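Local coordinates for protein globin (PDB 5V3T) that binds haem as a group II truncated haemoglobin and probably transports oxygen or handles another small haem ligand, at the interface of chains A and B. Coordinates in Å, arbitrary orientation; residue numbers count along the deposited sequence, not the author numbering. Chains: chain A/B, Globin.

Contact 1: the interface of chains A and B. Residues chain A 74, 78, 123-125; chain B 70-72.
A:Arg74 and A:Asn124 meet B:His70, B:Pro71 and B:Met72 in a mixed polar and apolar contact between two copies of the same globin; it helps hold the deposited pair together, though the structure alone does not show that this dimer forms in solution. A:Arg74 is extended as far as NE, with CG anti to its backbone nitrogen (chi1 175°), and the last torsion turns the guanidinium group aside at the rim of the histidine ring. There NH1 donates to ND1 of B:His70 at 3.2 Å from slightly out of the ring plane, a somewhat bent bond, with the two planes turned 71° against each other. The other terminal nitrogen, NH2, works within chain A: it donates to the carbonyl O of A:Val123 at 3.0 Å, which lies in the guanidinium plane and should fix the rotation of the group. That acceptor is approached from above its carbonyl plane. Beyond the histidine, the backbone N of B:Met72 donates to the carbonyl O of A:Asn124 at 3.1 Å. On the apolar side, CD2 of A:Leu78 presses tightly on CG of B:Pro71. The side chain of A:Asn124 is held within its own chain, its OD1 accepting the hydroxyl OG1 of A:Thr125 at 2.9 Å in the carbonyl plane.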
# COMPACT_ATOMS: atom_id res chain seq x y z
N ARG A 74 -2.77 5.44 5.12
CA ARG A 74 -2.34 6.30 4.02
C ARG A 74 -0.91 6.00 3.64
O ARG A 74 -0.57 5.96 2.45
CB ARG A 74 -2.45 7.79 4.37
CG ARG A 74 -1.88 8.65 3.24
CD ARG A 74 -1.98 10.15 3.47
NE ARG A 74 -1.34 10.89 2.38
CZ ARG A 74 -1.81 11.00 1.14
NH1 ARG A 74 -1.12 11.70 0.23
NH2 ARG A 74 -2.95 10.43 0.79
N LEU A 78 0.68 4.43 -0.14
CA LEU A 78 1.49 5.37 -0.92
C LEU A 78 2.01 4.82 -2.27
O LEU A 78 2.01 5.58 -3.25
CB LEU A 78 2.70 5.83 -0.09
CG LEU A 78 2.53 6.82 1.07
CD1 LEU A 78 3.89 7.18 1.64
CD2 LEU A 78 1.77 8.07 0.68
N VAL A 123 -6.42 8.49 -1.23
CA VAL A 123 -6.18 9.04 -2.58
C VAL A 123 -4.82 9.71 -2.67
O VAL A 123 -4.48 10.53 -1.82
CB VAL A 123 -7.27 10.06 -2.99
CG1 VAL A 123 -6.87 10.78 -4.30
CG2 VAL A 123 -8.61 9.37 -3.13
N ASN A 124 -4.03 9.36 -3.68
CA ASN A 124 -2.66 9.82 -3.75
C ASN A 124 -2.22 10.21 -5.17
O ASN A 124 -1.05 10.45 -5.40
CB ASN A 124 -1.73 8.77 -3.15
CG ASN A 124 -1.87 7.40 -3.81
OD1 ASN A 124 -2.08 7.28 -5.02
ND2 ASN A 124 -1.70 6.36 -3.01
N THR A 125 -3.18 10.23 -6.09
CA THR A 125 -2.94 10.53 -7.52
C THR A 125 -4.09 11.42 -7.99
O THR A 125 -5.23 11.20 -7.57
CB THR A 125 -2.90 9.24 -8.35
OG1 THR A 125 -2.00 8.31 -7.74
CG2 THR A 125 -2.53 9.50 -9.81
N HIS B 70 1.59 14.83 -3.39
CA HIS B 70 1.09 13.46 -3.57
C HIS B 70 2.15 12.61 -4.25
O HIS B 70 2.87 13.08 -5.13
CB HIS B 70 -0.21 13.44 -4.36
CG HIS B 70 -1.39 13.96 -3.60
ND1 HIS B 70 -1.83 13.37 -2.44
CD2 HIS B 70 -2.21 15.01 -3.83
CE1 HIS B 70 -2.87 14.04 -1.98
NE2 HIS B 70 -3.12 15.04 -2.80
N PRO B 71 2.27 11.35 -3.81
CA PRO B 71 3.22 10.36 -4.32
C PRO B 71 3.06 10.10 -5.80
O PRO B 71 4.06 10.14 -6.54
CB PRO B 71 2.86 9.09 -3.54
CG PRO B 71 2.17 9.56 -2.37
CD PRO B 71 1.44 10.79 -2.74
N MET B 72 1.83 9.82 -6.21
CA MET B 72 1.49 9.48 -7.61
C MET B 72 2.63 8.70 -8.26
O MET B 72 3.14 9.05 -9.34
CB MET B 72 1.12 10.74 -8.42
CG MET B 72 2.25 11.75 -8.67
SD MET B 72 1.62 13.19 -9.52
CE MET B 72 0.87 14.09 -8.16

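Contact 2: the interface of chains A and B. Residues chain A 75, 78-79; chain B 53, 57, 71, 73.
A:Pro79 and A:Leu78 fill the apolar centre, lying between the side chains of B:Tyr57, B:Phe53 and B:Leu73. The proline puts CG over one face of the B:Tyr57 ring, 3.7 Å from the ring centroid and displaced toward the rim, a CH-pi contact. This brings CG to 3.3 Å from CE1 of the tyrosine, and the proline's CD packs beside the same ring carbon. With CG opposite its own backbone nitrogen (chi1 175°), B:Tyr57 reaches out from its helix and offers this face to the proline. A:Leu78 spreads its contacts: CB lies 4.0 Å from CZ, the para carbon of the B:Phe53 ring, CD1 lies near the backbone of B:Tyr57, and CD2 reaches B:Pro71. CD2 of B:Leu73 touches CA of A:Pro79 at 4.0 Å, while the other methyl, CD1, sits over a face of B:Phe53 within chain B. The carbonyl O of A:Ala75 is a neighbour at the edge of the tyrosine ring. At the polar rim, water 1 joins the chains, 2.7 Å from the carbonyl O of A:Leu78 and 3.1 Å from the backbone N of B:Leu73, with a nearly straight N-H. In the globin fold, chain A contributes the end of helix 73-76 and the segment after it; chain B contributes helix 44-57, the loop at B:Pro71 and the start of helix 73-77.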
# COMPACT_ATOMS: atom_id res chain seq x y z
N ALA A 75 -0.08 5.79 4.64
CA ALA A 75 1.32 5.50 4.39
C ALA A 75 1.44 4.16 3.66
O ALA A 75 2.20 4.04 2.71
CB ALA A 75 2.13 5.49 5.72
N LEU A 78 0.68 4.43 -0.14
CA LEU A 78 1.49 5.37 -0.92
C LEU A 78 2.01 4.82 -2.27
O LEU A 78 2.01 5.58 -3.25
CB LEU A 78 2.70 5.83 -0.09
CG LEU A 78 2.53 6.82 1.07
CD1 LEU A 78 3.89 7.18 1.64
CD2 LEU A 78 1.77 8.07 0.68
N PRO A 79 2.46 3.55 -2.33
CA PRO A 79 3.02 3.14 -3.63
C PRO A 79 1.96 2.81 -4.67
O PRO A 79 2.31 2.67 -5.84
CB PRO A 79 3.81 1.86 -3.30
CG PRO A 79 3.88 1.80 -1.79
CD PRO A 79 2.66 2.50 -1.32
N PHE B 53 11.00 8.68 0.71
CA PHE B 53 9.85 7.87 0.34
C PHE B 53 9.78 6.60 1.19
O PHE B 53 8.75 6.32 1.78
CB PHE B 53 9.85 7.48 -1.14
CG PHE B 53 8.56 6.81 -1.55
CD1 PHE B 53 7.45 7.58 -1.83
CD2 PHE B 53 8.43 5.44 -1.52
CE1 PHE B 53 6.21 6.98 -2.15
CE2 PHE B 53 7.19 4.82 -1.83
CZ PHE B 53 6.09 5.60 -2.14
N TYR B 57 6.91 5.58 3.79
CA TYR B 57 6.17 4.36 3.47
C TYR B 57 6.18 3.34 4.60
O TYR B 57 5.16 2.69 4.89
CB TYR B 57 6.71 3.74 2.18
CG TYR B 57 6.04 2.42 1.88
CD1 TYR B 57 4.65 2.33 1.76
CD2 TYR B 57 6.79 1.27 1.65
CE1 TYR B 57 4.03 1.13 1.49
CE2 TYR B 57 6.17 0.06 1.36
CZ TYR B 57 4.79 0.00 1.27
OH TYR B 57 4.16 -1.19 0.99
N PRO B 71 2.27 11.35 -3.81
CA PRO B 71 3.22 10.36 -4.32
C PRO B 71 3.06 10.10 -5.80
O PRO B 71 4.06 10.14 -6.54
CB PRO B 71 2.86 9.09 -3.54
CG PRO B 71 2.17 9.56 -2.37
CD PRO B 71 1.44 10.79 -2.74
N LEU B 73 3.03 7.62 -7.59
CA LEU B 73 4.30 6.99 -7.88
C LEU B 73 4.42 6.45 -9.32
O LEU B 73 5.42 6.69 -10.00
CB LEU B 73 4.54 5.85 -6.87
CG LEU B 73 6.00 5.40 -6.78
CD1 LEU B 73 6.90 6.55 -6.31
CD2 LEU B 73 6.14 4.19 -5.88
O HOH W 1 0.97 6.48 -5.61

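Contact 3: the interface of chains A and B. Residues chain A 69-70, 72; chain B 6-7.
A:His70 turns CG away from its carbonyl carbon, beside the backbone nitrogen (chi1 -68°), and this swings its imidazole against CB of B:Met6, whose own chi1 of -61° directs its CG, which also nears the ring. The partners are two copies of a group II truncated haemoglobin: A:His70 belongs to the loop between helices 63-68 and 73-76, and B:Met6 lies in the N-terminal segment ahead of helix 8-11. This contact of loop with N-terminal segment helps join the deposited pair, although the structure alone does not show whether it matters biologically. CE1 of the imidazole comes to 3.3 Å from CB of B:Met6, and ND1 follows at 3.6 Å, so the ring meets the base of the methionine. The side chains run obliquely to each other. CG of B:Met6 approaches CE1 of A:His70 at 3.9 Å. A backbone bond links the two segments: N of A:His70 donates to the carbonyl O of B:Met6 at 3.2 Å. The same oxygen lies 3.5 Å from CA of A:Gly69, so the loop backbone passes close beside it. On the other flank, the sulfur SD of A:Met72 touches the methyl CG2 of B:Thr7 at 4.1 Å.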
# COMPACT_ATOMS: atom_id res chain seq x y z
N GLY A 69 1.20 -4.33 13.43
CA GLY A 69 1.58 -3.02 13.91
C GLY A 69 0.54 -1.98 13.53
O GLY A 69 -0.56 -2.33 13.10
N HIS A 70 0.90 -0.70 13.64
CA HIS A 70 -0.03 0.39 13.36
C HIS A 70 -0.55 0.36 11.91
O HIS A 70 0.23 0.15 10.97
CB HIS A 70 0.65 1.73 13.66
CG HIS A 70 0.92 1.96 15.12
ND1 HIS A 70 2.11 2.47 15.59
CD2 HIS A 70 0.15 1.74 16.21
CE1 HIS A 70 2.06 2.56 16.91
NE2 HIS A 70 0.88 2.12 17.31
N MET A 72 -1.69 2.88 9.94
CA MET A 72 -1.14 4.01 9.17
C MET A 72 -1.45 3.86 7.68
O MET A 72 -0.55 3.83 6.84
CB MET A 72 0.36 4.11 9.39
CG MET A 72 0.74 4.37 10.84
SD MET A 72 2.47 4.80 11.08
CE MET A 72 2.59 6.24 10.02
N MET B 6 6.56 -0.93 16.78
CA MET B 6 5.22 -0.78 16.25
C MET B 6 5.17 -0.41 14.75
O MET B 6 4.10 -0.54 14.13
CB MET B 6 4.44 0.24 17.08
CG MET B 6 4.28 -0.16 18.53
SD MET B 6 3.37 -1.71 18.76
CE MET B 6 3.80 -2.10 20.46
N THR B 7 6.26 0.11 14.18
CA THR B 7 6.32 0.36 12.72
C THR B 7 7.45 -0.39 12.01
O THR B 7 8.48 -0.66 12.60
CB THR B 7 6.48 1.87 12.36
OG1 THR B 7 7.80 2.33 12.70
CG2 THR B 7 5.42 2.72 13.03

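Contact 1 and contact 2 are neighbours, with the centres of their C-alpha atoms about 6 Å apart, and they share A:Leu78 and B:Pro71; together they form one continuous patch. Contact 3 is separate, its centre about 19 Å from that of contact 1 and 16 Å from that of contact 2. Residues 70 and 72 of both chains take part, but they face different partners: those of chain B meet A:Arg74 of helix 73-76 and the segment after helix 105-122 of chain A in contact 1, those of chain A the N-terminal segment of chain B in contact 3. This fits an interface that departs from exact two-fold symmetry.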